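Local coordinates for copper induced nitroreductase D (Lactococcus lactis, PDB 2WQF), which binds flavin mononucleotide and acts as a copper-induced nitroreductase involved in defence against oxidative stress, at residues Phe36-Phe41 with Ser130-Val135; Ala106-Leu111 with Asn121-Ser126; Leu16-Gln21 with Asp54-Leu59. All coordinates share one frame; numbering follows the deposited sequence.

Interaction 1: Phe36-Phe41 with Ser130-Val135. With FMN (flavin mononucleotide), chain B.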
loop_
_atom_site.group_PDB
_atom_site.type_symbol
_atom_site.label_atom_id
_atom_site.label_comp_id
_atom_site.label_asym_id
_atom_site.label_seq_id
_atom_site.Cartn_x
_atom_site.Cartn_y
_atom_site.Cartn_z
ATOM N N PHE A 36 -3.637 -12.377 0.312
ATOM C CA PHE A 36 -3.485 -12.134 -1.120
ATOM C C PHE A 36 -2.854 -10.814 -1.488
ATOM O O PHE A 36 -2.861 -10.439 -2.653
ATOM C CB PHE A 36 -4.812 -12.332 -1.819
ATOM C CG PHE A 36 -5.365 -13.718 -1.642
ATOM C CD1 PHE A 36 -4.597 -14.826 -1.975
ATOM C CD2 PHE A 36 -6.634 -13.913 -1.123
ATOM C CE1 PHE A 36 -5.092 -16.101 -1.821
ATOM C CE2 PHE A 36 -7.133 -15.177 -0.955
ATOM C CZ PHE A 36 -6.353 -16.285 -1.295
ATOM N N SER A 37 -2.255 -10.152 -0.508
ATOM C CA SER A 37 -1.484 -8.932 -0.744
ATOM C C SER A 37 -0.027 -9.282 -1.067
ATOM O O SER A 37 0.586 -10.126 -0.399
ATOM C CB SER A 37 -1.493 -8.047 0.495
ATOM O OG SER A 37 -2.781 -7.525 0.766
ATOM N N PRO A 38 0.547 -8.621 -2.074
ATOM C CA PRO A 38 1.966 -8.852 -2.400
ATOM C C PRO A 38 2.908 -8.134 -1.423
ATOM O O PRO A 38 2.588 -7.063 -0.886
ATOM C CB PRO A 38 2.091 -8.247 -3.778
ATOM C CG PRO A 38 1.113 -7.108 -3.770
ATOM C CD PRO A 38 -0.060 -7.586 -2.929
ATOM N N THR A 39 4.068 -8.741 -1.199
ATOM C CA THR A 39 5.137 -8.188 -0.384
ATOM C C THR A 39 6.443 -8.513 -1.067
ATOM O O THR A 39 6.536 -9.525 -1.789
ATOM C CB THR A 39 5.168 -8.778 1.039
ATOM O OG1 THR A 39 5.156 -10.213 0.989
ATOM C CG2 THR A 39 3.998 -8.282 1.858
ATOM N N ALA A 40 7.456 -7.674 -0.863
ATOM C CA ALA A 40 8.749 -7.888 -1.513
ATOM C C ALA A 40 9.263 -9.285 -1.182
ATOM O O ALA A 40 9.284 -9.703 -0.006
ATOM C CB ALA A 40 9.751 -6.835 -1.084
ATOM N N PHE A 41 9.676 -10.015 -2.223
ATOM C CA PHE A 41 10.241 -11.360 -2.069
ATOM C C PHE A 41 9.323 -12.314 -1.319
ATOM O O PHE A 41 9.769 -13.304 -0.719
ATOM C CB PHE A 41 11.636 -11.280 -1.440
ATOM N N SER A 130 3.003 -2.444 4.581
ATOM C CA SER A 130 2.043 -2.095 5.611
ATOM C C SER A 130 0.885 -1.293 5.019
ATOM O O SER A 130 -0.300 -1.559 5.304
ATOM C CB SER A 130 2.699 -1.310 6.748
ATOM O OG SER A 130 1.779 -1.183 7.811
ATOM N N GLY A 131 1.210 -0.351 4.140
ATOM C CA GLY A 131 0.168 0.411 3.459
ATOM C C GLY A 131 -0.716 -0.508 2.620
ATOM O O GLY A 131 -1.943 -0.416 2.665
ATOM N N ILE A 132 -0.069 -1.416 1.893
ATOM C CA ILE A 132 -0.752 -2.351 1.009
ATOM C C ILE A 132 -1.774 -3.192 1.783
ATOM O O ILE A 132 -2.956 -3.249 1.417
ATOM C CB ILE A 132 0.282 -3.251 0.311
ATOM C CG1 ILE A 132 1.054 -2.441 -0.750
ATOM C CG2 ILE A 132 -0.353 -4.478 -0.327
ATOM C CD1 ILE A 132 2.328 -3.136 -1.226
ATOM N N ILE A 133 -1.354 -3.838 2.864
ATOM C CA ILE A 133 -2.290 -4.734 3.558
ATOM C C ILE A 133 -3.369 -3.932 4.298
ATOM O O ILE A 133 -4.516 -4.375 4.381
ATOM C CB ILE A 133 -1.599 -5.755 4.496
ATOM C CG1 ILE A 133 -0.840 -5.103 5.638
ATOM C CG2 ILE A 133 -0.690 -6.688 3.650
ATOM C CD1 ILE A 133 -0.355 -6.123 6.676
ATOM N N SER A 134 -3.023 -2.730 4.759
ATOM C CA SER A 134 -3.993 -1.891 5.460
ATOM C C SER A 134 -5.159 -1.516 4.533
ATOM O O SER A 134 -6.333 -1.623 4.930
ATOM C CB SER A 134 -3.339 -0.622 6.029
ATOM O OG SER A 134 -2.371 -0.950 6.992
ATOM N N VAL A 135 -4.858 -1.072 3.304
ATOM C CA VAL A 135 -5.924 -0.629 2.394
ATOM C C VAL A 135 -6.671 -1.811 1.806
ATOM O O VAL A 135 -7.861 -1.710 1.541
ATOM C CB VAL A 135 -5.458 0.355 1.266
ATOM C CG1 VAL A 135 -4.829 1.572 1.880
ATOM C CG2 VAL A 135 -4.495 -0.326 0.275
HETATM N N1 FMN B . 9.376 -8.295 -7.814
HETATM C C2 FMN B . 10.509 -8.114 -8.731
HETATM O O2 FMN B . 10.656 -8.866 -9.667
HETATM N N3 FMN B . 11.463 -7.084 -8.442
HETATM C C4 FMN B . 11.344 -6.230 -7.362
HETATM O O4 FMN B . 12.125 -5.328 -7.233
HETATM C C4A FMN B . 10.226 -6.426 -6.434
HETATM N N5 FMN B . 10.052 -5.711 -5.374
HETATM C C5A FMN B . 8.707 -5.722 -4.711
HETATM C C6 FMN B . 8.384 -4.636 -3.730
HETATM C C7 FMN B . 7.188 -4.548 -3.159
HETATM C C7M FMN B . 6.931 -3.450 -2.151
HETATM C C8 FMN B . 6.130 -5.561 -3.540
HETATM C C8M FMN B . 4.733 -5.438 -2.955
HETATM C C9 FMN B . 6.406 -6.554 -4.392
HETATM C C9A FMN B . 7.768 -6.649 -5.031
HETATM N N10 FMN B . 8.126 -7.696 -5.936
HETATM C C10 FMN B . 9.246 -7.513 -6.749
HETATM C "C1'" FMN B . 7.192 -8.764 -6.265
HETATM C "C2'" FMN B . 7.042 -9.732 -5.095
HETATM O "O2'" FMN B . 8.190 -10.536 -5.015
HETATM C "C3'" FMN B . 5.766 -10.545 -5.326
HETATM O "O3'" FMN B . 4.707 -9.614 -5.206
HETATM C "C4'" FMN B . 5.607 -11.635 -4.252
HETATM O "O4'" FMN B . 6.594 -12.641 -4.429
HETATM C "C5'" FMN B . 4.220 -12.275 -4.280
HETATM O "O5'" FMN B . 3.994 -12.819 -5.573
HETATM P P FMN B . 2.732 -12.294 -6.465
HETATM O O1P FMN B . 1.492 -12.410 -5.675
HETATM O O2P FMN B . 3.015 -10.796 -6.866
HETATM O O3P FMN B . 2.723 -13.232 -7.749
#
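Ile132 and Ile133 present their CG2 methyls to Ser37 through different first torsions. In Ile132, CG1 lies anti to the carbonyl carbon (chi1 -72°), which places CG2 anti to the backbone N; in Ile133, CG1 sits between N and carbonyl carbon (chi1 63°), and CG2 is the branch turned anti to the carbonyl carbon. The two methyls converge on Ser37 CB, which lies 3.5 Å from Ile133 CG2 and 3.8 Å from Ile132 CG2, whereas the longer branch of Ile133 leads away. Ser37 CB makes the apolar contact, while its OG is hydrogen-bonded to Ala33 O of the preceding helix and to Asn136 ND2, one residue past the segment on helix 121-143, so the serine joins that helix by polar as well as apolar contact.

One residue on, Pro38 crosses Ile132 at a slant, with Pro38 CD 4.1 Å from Ile132 CG2. Pro38 O is buried against Ile132 CG2 and CD1 and has no hydrogen-bonding partner. The other end of the contact is a wall of the flavin site. Ile132 CD1 approaches the flavin methyl C8M at 3.8 Å, Pro38 CB reaches ribityl O3' at 3.3 Å, and Ala40 CB lies 3.7 Å from FMN C6 of the benzenoid ring. Phe41 N adds a weak hydrogen bond to FMN O2' (3.2 Å, 126° at the hydrogen). Most polar grips on this cofactor, including those of Arg10, Thr12 and Lys189, come from the second subunit, so the pocket is composite, as expected for a dimeric nitroreductase.

The 36-41 segment belongs to the loop between helix 23-35 and strand 46-52 and packs against helix 121-143. Ile133 of that helix packs on Phe101 of strand 97-104, while Ile132 also touches Val135 of the second subunit.

Interaction 2: Ala106-Leu111 with Asn121-Ser126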
loop_
_atom_site.group_PDB
_atom_site.type_symbol
_atom_site.label_atom_id
_atom_site.label_comp_id
_atom_site.label_asym_id
_atom_site.label_seq_id
_atom_site.Cartn_x
_atom_site.Cartn_y
_atom_site.Cartn_z
ATOM N N ALA A 106 12.004 -8.681 12.747
ATOM C CA ALA A 106 12.930 -9.808 12.736
ATOM C C ALA A 106 13.108 -10.357 11.314
ATOM O O ALA A 106 14.207 -10.729 10.885
ATOM C CB ALA A 106 12.458 -10.901 13.692
ATOM N N VAL A 107 12.018 -10.392 10.566
ATOM C CA VAL A 107 12.072 -10.796 9.165
ATOM C C VAL A 107 12.816 -9.750 8.328
ATOM O O VAL A 107 13.665 -10.086 7.511
ATOM C CB VAL A 107 10.651 -11.031 8.601
ATOM C CG1 VAL A 107 10.702 -11.325 7.111
ATOM C CG2 VAL A 107 9.988 -12.196 9.329
ATOM N N VAL A 108 12.493 -8.470 8.529
ATOM C CA VAL A 108 13.196 -7.416 7.813
ATOM C C VAL A 108 14.700 -7.550 8.021
ATOM O O VAL A 108 15.469 -7.532 7.071
ATOM C CB VAL A 108 12.703 -6.006 8.230
ATOM C CG1 VAL A 108 13.535 -4.920 7.562
ATOM C CG2 VAL A 108 11.231 -5.838 7.893
ATOM N N LYS A 109 15.105 -7.701 9.274
ATOM C CA LYS A 109 16.526 -7.800 9.614
ATOM C C LYS A 109 17.155 -9.038 8.961
ATOM O O LYS A 109 18.293 -8.999 8.478
ATOM C CB LYS A 109 16.700 -7.838 11.140
ATOM C CG LYS A 109 18.142 -7.889 11.637
ATOM C CD LYS A 109 18.206 -7.768 13.172
ATOM C CE LYS A 109 19.639 -7.848 13.725
ATOM N NZ LYS A 109 20.135 -9.255 13.828
ATOM N N ASN A 110 16.434 -10.149 8.973
ATOM C CA ASN A 110 16.934 -11.375 8.351
ATOM C C ASN A 110 17.168 -11.203 6.855
ATOM O O ASN A 110 18.163 -11.695 6.311
ATOM C CB ASN A 110 15.949 -12.515 8.582
ATOM C CG ASN A 110 16.036 -13.077 9.979
ATOM O OD1 ASN A 110 17.013 -12.839 10.691
ATOM N ND2 ASN A 110 15.031 -13.844 10.377
ATOM N N LEU A 111 16.254 -10.500 6.192
ATOM C CA LEU A 111 16.354 -10.248 4.768
ATOM C C LEU A 111 17.556 -9.345 4.492
ATOM O O LEU A 111 18.308 -9.557 3.544
ATOM C CB LEU A 111 15.072 -9.591 4.256
ATOM C CG LEU A 111 13.865 -10.517 4.166
ATOM C CD1 LEU A 111 12.591 -9.737 4.028
ATOM C CD2 LEU A 111 14.047 -11.448 2.991
ATOM N N ASN A 121 16.689 -1.404 1.127
ATOM C CA ASN A 121 15.388 -1.526 0.505
ATOM C C ASN A 121 14.332 -2.193 1.380
ATOM O O ASN A 121 13.166 -1.831 1.328
ATOM C CB ASN A 121 15.522 -2.309 -0.811
ATOM C CG ASN A 121 16.420 -1.617 -1.817
ATOM O OD1 ASN A 121 15.994 -0.704 -2.523
ATOM N ND2 ASN A 121 17.663 -2.056 -1.895
ATOM N N PHE A 122 14.727 -3.176 2.177
ATOM C CA PHE A 122 13.744 -3.961 2.906
ATOM C C PHE A 122 12.881 -3.138 3.869
ATOM O O PHE A 122 11.677 -3.354 3.896
ATOM C CB PHE A 122 14.383 -5.156 3.601
ATOM C CG PHE A 122 14.943 -6.152 2.636
ATOM C CD1 PHE A 122 14.097 -6.846 1.792
ATOM C CD2 PHE A 122 16.316 -6.358 2.534
ATOM C CE1 PHE A 122 14.591 -7.736 0.861
ATOM C CE2 PHE A 122 16.827 -7.257 1.604
ATOM C CZ PHE A 122 15.957 -7.946 0.767
ATOM N N PRO A 123 13.481 -2.201 4.639
ATOM C CA PRO A 123 12.631 -1.357 5.502
ATOM C C PRO A 123 11.603 -0.554 4.682
ATOM O O PRO A 123 10.438 -0.421 5.074
ATOM C CB PRO A 123 13.636 -0.428 6.199
ATOM C CG PRO A 123 14.900 -1.227 6.244
ATOM C CD PRO A 123 14.912 -2.005 4.927
ATOM N N VAL A 124 12.026 -0.050 3.529
ATOM C CA VAL A 124 11.141 0.698 2.635
ATOM C C VAL A 124 10.007 -0.186 2.124
ATOM O O VAL A 124 8.832 0.181 2.179
ATOM C CB VAL A 124 11.944 1.275 1.437
ATOM C CG1 VAL A 124 11.019 1.802 0.331
ATOM C CG2 VAL A 124 12.867 2.412 1.921
ATOM N N TRP A 125 10.355 -1.362 1.636
ATOM C CA TRP A 125 9.362 -2.266 1.078
ATOM C C TRP A 125 8.428 -2.768 2.165
ATOM O O TRP A 125 7.268 -3.044 1.898
ATOM C CB TRP A 125 10.047 -3.437 0.363
ATOM C CG TRP A 125 10.789 -3.025 -0.877
ATOM C CD1 TRP A 125 10.527 -1.940 -1.670
ATOM C CD2 TRP A 125 11.910 -3.688 -1.465
ATOM N NE1 TRP A 125 11.416 -1.897 -2.723
ATOM C CE2 TRP A 125 12.276 -2.955 -2.614
ATOM C CE3 TRP A 125 12.651 -4.823 -1.123
ATOM C CZ2 TRP A 125 13.320 -3.338 -3.441
ATOM C CZ3 TRP A 125 13.692 -5.192 -1.939
ATOM C CH2 TRP A 125 14.029 -4.447 -3.077
ATOM N N SER A 126 8.930 -2.900 3.391
ATOM C CA SER A 126 8.086 -3.310 4.496
ATOM C C SER A 126 7.051 -2.208 4.830
ATOM O O SER A 126 5.872 -2.492 5.075
ATOM C CB SER A 126 8.950 -3.650 5.719
ATOM O OG SER A 126 8.171 -3.712 6.890
#
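Leu111 lays its CB squarely on the ring of Phe122: the carbon stands 3.6 Å from the ring centroid and only 4° off the ring normal, a CH-pi contact over the middle of the face. The two side chains cross at about a right angle, so the leucine meets the flat surface with its base, while its CD1 branch comes 4.0 Å from Phe122 CD1. The backbone takes part too, with Leu111 O 3.4 Å from Phe122 CE2. The ring offers a flat face against the base of Leu111 and its carbonyl.

Val108, one turn earlier, is the complementary bump. With CG1 anti to the backbone N (chi1 175°), its methyls fork into the hollow bounded by Phe122, Pro123 and Ser126. Val108 CG1 fits against the Phe122-Pro123 side, 4.0 Å from Pro123 N and 4.1 Å from Phe122 CB; Val108 CG2 lies 3.8 Å from Ser126 CB. The side chains of Val108 and Phe122 lie alongside each other, pointing opposite ways. The two helix segments run roughly antiparallel, with an angle of 145° between their directions and a closest axis approach of 9.3 Å. No hydrogen bond joins the segments, and the fit depends on shape.

Phe122 CE1 sits at the edge of the Trp125 indole, which touches FMN and meets the ring of His152 of the second subunit. Helices 105-114 and 121-143 follow one another as a helical hairpin, and Ser126 OG reaches back to Glu103 on strand 97-104, which leads into the first helix.

Interaction 3: Leu16-Gln21 with Asp54-Leu59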
loop_
_atom_site.group_PDB
_atom_site.type_symbol
_atom_site.label_atom_id
_atom_site.label_comp_id
_atom_site.label_asym_id
_atom_site.label_seq_id
_atom_site.Cartn_x
_atom_site.Cartn_y
_atom_site.Cartn_z
ATOM N N LEU A 16 -19.069 4.959 13.651
ATOM C CA LEU A 16 -19.069 3.499 13.585
ATOM C C LEU A 16 -19.808 2.900 14.771
ATOM O O LEU A 16 -19.750 3.421 15.898
ATOM C CB LEU A 16 -17.628 2.958 13.523
ATOM C CG LEU A 16 -16.831 3.298 12.267
ATOM C CD1 LEU A 16 -15.386 2.858 12.458
ATOM C CD2 LEU A 16 -17.429 2.673 10.996
ATOM N N GLY A 17 -20.486 1.785 14.522
ATOM C CA GLY A 17 -21.187 1.077 15.577
ATOM C C GLY A 17 -20.886 -0.408 15.564
ATOM O O GLY A 17 -19.921 -0.869 14.913
ATOM N N ARG A 18 -21.734 -1.169 16.260
ATOM C CA ARG A 18 -21.479 -2.584 16.482
ATOM C C ARG A 18 -22.531 -3.496 15.856
ATOM O O ARG A 18 -22.646 -4.670 16.217
ATOM C CB ARG A 18 -21.368 -2.834 17.981
ATOM C CG ARG A 18 -20.252 -2.013 18.564
ATOM C CD ARG A 18 -19.935 -2.362 19.996
ATOM N NE ARG A 18 -18.785 -1.615 20.476
ATOM C CZ ARG A 18 -18.342 -1.643 21.726
ATOM N NH1 ARG A 18 -18.973 -2.373 22.634
ATOM N NH2 ARG A 18 -17.280 -0.934 22.065
ATOM N N ASN A 19 -23.248 -2.968 14.868
ATOM C CA ASN A 19 -24.285 -3.716 14.162
ATOM C C ASN A 19 -23.658 -4.589 13.082
ATOM O O ASN A 19 -23.828 -4.358 11.883
ATOM C CB ASN A 19 -25.321 -2.731 13.591
ATOM C CG ASN A 19 -26.457 -3.406 12.872
ATOM O OD1 ASN A 19 -26.839 -4.557 13.168
ATOM N ND2 ASN A 19 -27.038 -2.671 11.929
ATOM N N VAL A 20 -22.911 -5.587 13.544
ATOM C CA VAL A 20 -22.121 -6.468 12.679
ATOM C C VAL A 20 -22.713 -7.859 12.766
ATOM O O VAL A 20 -22.803 -8.448 13.844
ATOM C CB VAL A 20 -20.623 -6.474 13.095
ATOM C CG1 VAL A 20 -19.821 -7.532 12.302
ATOM C CG2 VAL A 20 -20.021 -5.090 12.931
ATOM N N GLN A 21 -23.160 -8.367 11.626
ATOM C CA GLN A 21 -23.969 -9.580 11.579
ATOM C C GLN A 21 -23.195 -10.880 11.701
ATOM O O GLN A 21 -23.668 -11.832 12.333
ATOM C CB GLN A 21 -24.818 -9.596 10.306
ATOM C CG GLN A 21 -25.818 -8.449 10.271
ATOM C CD GLN A 21 -26.690 -8.495 9.042
ATOM O OE1 GLN A 21 -27.276 -9.514 8.732
ATOM N NE2 GLN A 21 -26.800 -7.370 8.353
ATOM N N ASP A 54 -14.677 -7.096 24.458
ATOM C CA ASP A 54 -13.980 -6.588 25.636
ATOM C C ASP A 54 -12.591 -6.061 25.309
ATOM O O ASP A 54 -12.144 -5.103 25.907
ATOM C CB ASP A 54 -13.837 -7.675 26.704
ATOM C CG ASP A 54 -15.131 -7.988 27.414
ATOM O OD1 ASP A 54 -16.175 -7.419 27.061
ATOM O OD2 ASP A 54 -15.092 -8.820 28.336
ATOM N N ALA A 55 -11.906 -6.693 24.349
ATOM C CA ALA A 55 -10.563 -6.267 23.978
ATOM C C ALA A 55 -10.604 -4.903 23.290
ATOM O O ALA A 55 -9.715 -4.068 23.474
ATOM C CB ALA A 55 -9.895 -7.324 23.078
ATOM N N GLN A 56 -11.648 -4.677 22.501
ATOM C CA GLN A 56 -11.854 -3.397 21.837
ATOM C C GLN A 56 -12.076 -2.293 22.903
ATOM O O GLN A 56 -11.480 -1.219 22.845
ATOM C CB GLN A 56 -13.054 -3.524 20.900
ATOM C CG GLN A 56 -13.741 -2.227 20.476
ATOM C CD GLN A 56 -12.900 -1.351 19.578
ATOM O OE1 GLN A 56 -11.782 -1.715 19.196
ATOM N NE2 GLN A 56 -13.441 -0.181 19.227
ATOM N N ASP A 57 -12.923 -2.574 23.882
ATOM C CA ASP A 57 -13.141 -1.621 24.974
ATOM C C ASP A 57 -11.834 -1.347 25.739
ATOM O O ASP A 57 -11.536 -0.211 26.084
ATOM C CB ASP A 57 -14.157 -2.180 25.963
ATOM C CG ASP A 57 -15.554 -2.230 25.419
ATOM O OD1 ASP A 57 -15.823 -1.549 24.415
ATOM O OD2 ASP A 57 -16.391 -2.935 26.036
ATOM N N LYS A 58 -11.058 -2.402 26.003
ATOM C CA LYS A 58 -9.825 -2.284 26.783
ATOM C C LYS A 58 -8.780 -1.441 26.069
ATOM O O LYS A 58 -8.099 -0.624 26.686
ATOM C CB LYS A 58 -9.253 -3.673 27.100
ATOM C CG LYS A 58 -7.965 -3.667 27.891
ATOM C CD LYS A 58 -7.760 -5.010 28.593
ATOM C CE LYS A 58 -6.841 -4.893 29.806
ATOM N NZ LYS A 58 -6.791 -6.159 30.613
ATOM N N LEU A 59 -8.626 -1.648 24.770
ATOM C CA LEU A 59 -7.647 -0.887 24.000
ATOM C C LEU A 59 -7.890 0.602 24.185
ATOM O O LEU A 59 -6.973 1.357 24.516
ATOM C CB LEU A 59 -7.720 -1.220 22.510
ATOM C CG LEU A 59 -6.845 -0.320 21.625
ATOM C CD1 LEU A 59 -5.372 -0.517 21.941
ATOM C CD2 LEU A 59 -7.104 -0.612 20.175
HETATM O O HOH W 1 -18.705 -1.146 25.451
#
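Arg18 and Asp57 meet obliquely, through one nitrogen and one oxygen. The guanidinium and carboxylate planes are turned 29° apart, and Arg18 NH2 donates to Asp57 OD1 at 2.8 Å with an N-H...O angle of 155°. The nitrogen approaches nearly in line with the C-O bond of the acid, while OD1 lies near the guanidinium edge but tilted somewhat from its plane. This is a salt bridge of single-contact form, since the second pair of atoms is joined through water: the water accepts from Arg18 NH1 at 3.1 Å and gives a weak bond to Asp57 OD2 at 3.0 Å.

The reach is long, with Arg18 CA 11.0 Å from Gln56 CA, and the arginine spans it with a chain extended from CG to NE. Its base leaves the polypeptide just after strand 16-17, an element of the antiparallel sheet that pairs with strand 171-182 through Gly17 and Ser181. An inverse gamma turn centred on Asn19, closed by a weak Val20 N to Arg18 O bond, follows directly. The arginine thus links the end of that strand to helix 53-73.

Putting an alanine at Asp57 would probably leave Arg18 without its carboxylate mate and the bridging water without its acid partner. The guanidinium is also bonded to backbone carbonyls: Lys93 O takes a bond from NH2, and Ala95 O one from NE. Gln56 lies beside the pair, its CG 4.1 Å from Arg18 NH2 in an oblique approach. Its chain bends beyond CB, and in the amide NE2 shares the Lys93 carbonyl with Arg18 NH2 while OE1 bonds to Thr98 OG1.

In the fold
From the N terminus, interaction 3 opens at strand 16-17 and closes at helix 53-73. Segment 36-41 falls inside that loop but finds its partner on helix 121-143, so interactions 1 and 3 cross along the chain, on opposite sides of its centre and about 25 Å apart between centres. Interaction 2 opens and closes within the span of interaction 1, and it begins only after interaction 3 has closed. Interactions 1 and 2 share helix 121-143 and touch where Ala40 CB lies 3.5 Å from Trp125 CE3, which joins the loop after helix 23-35 to the hairpin of helices 105-114 and 121-143 beside the flavin.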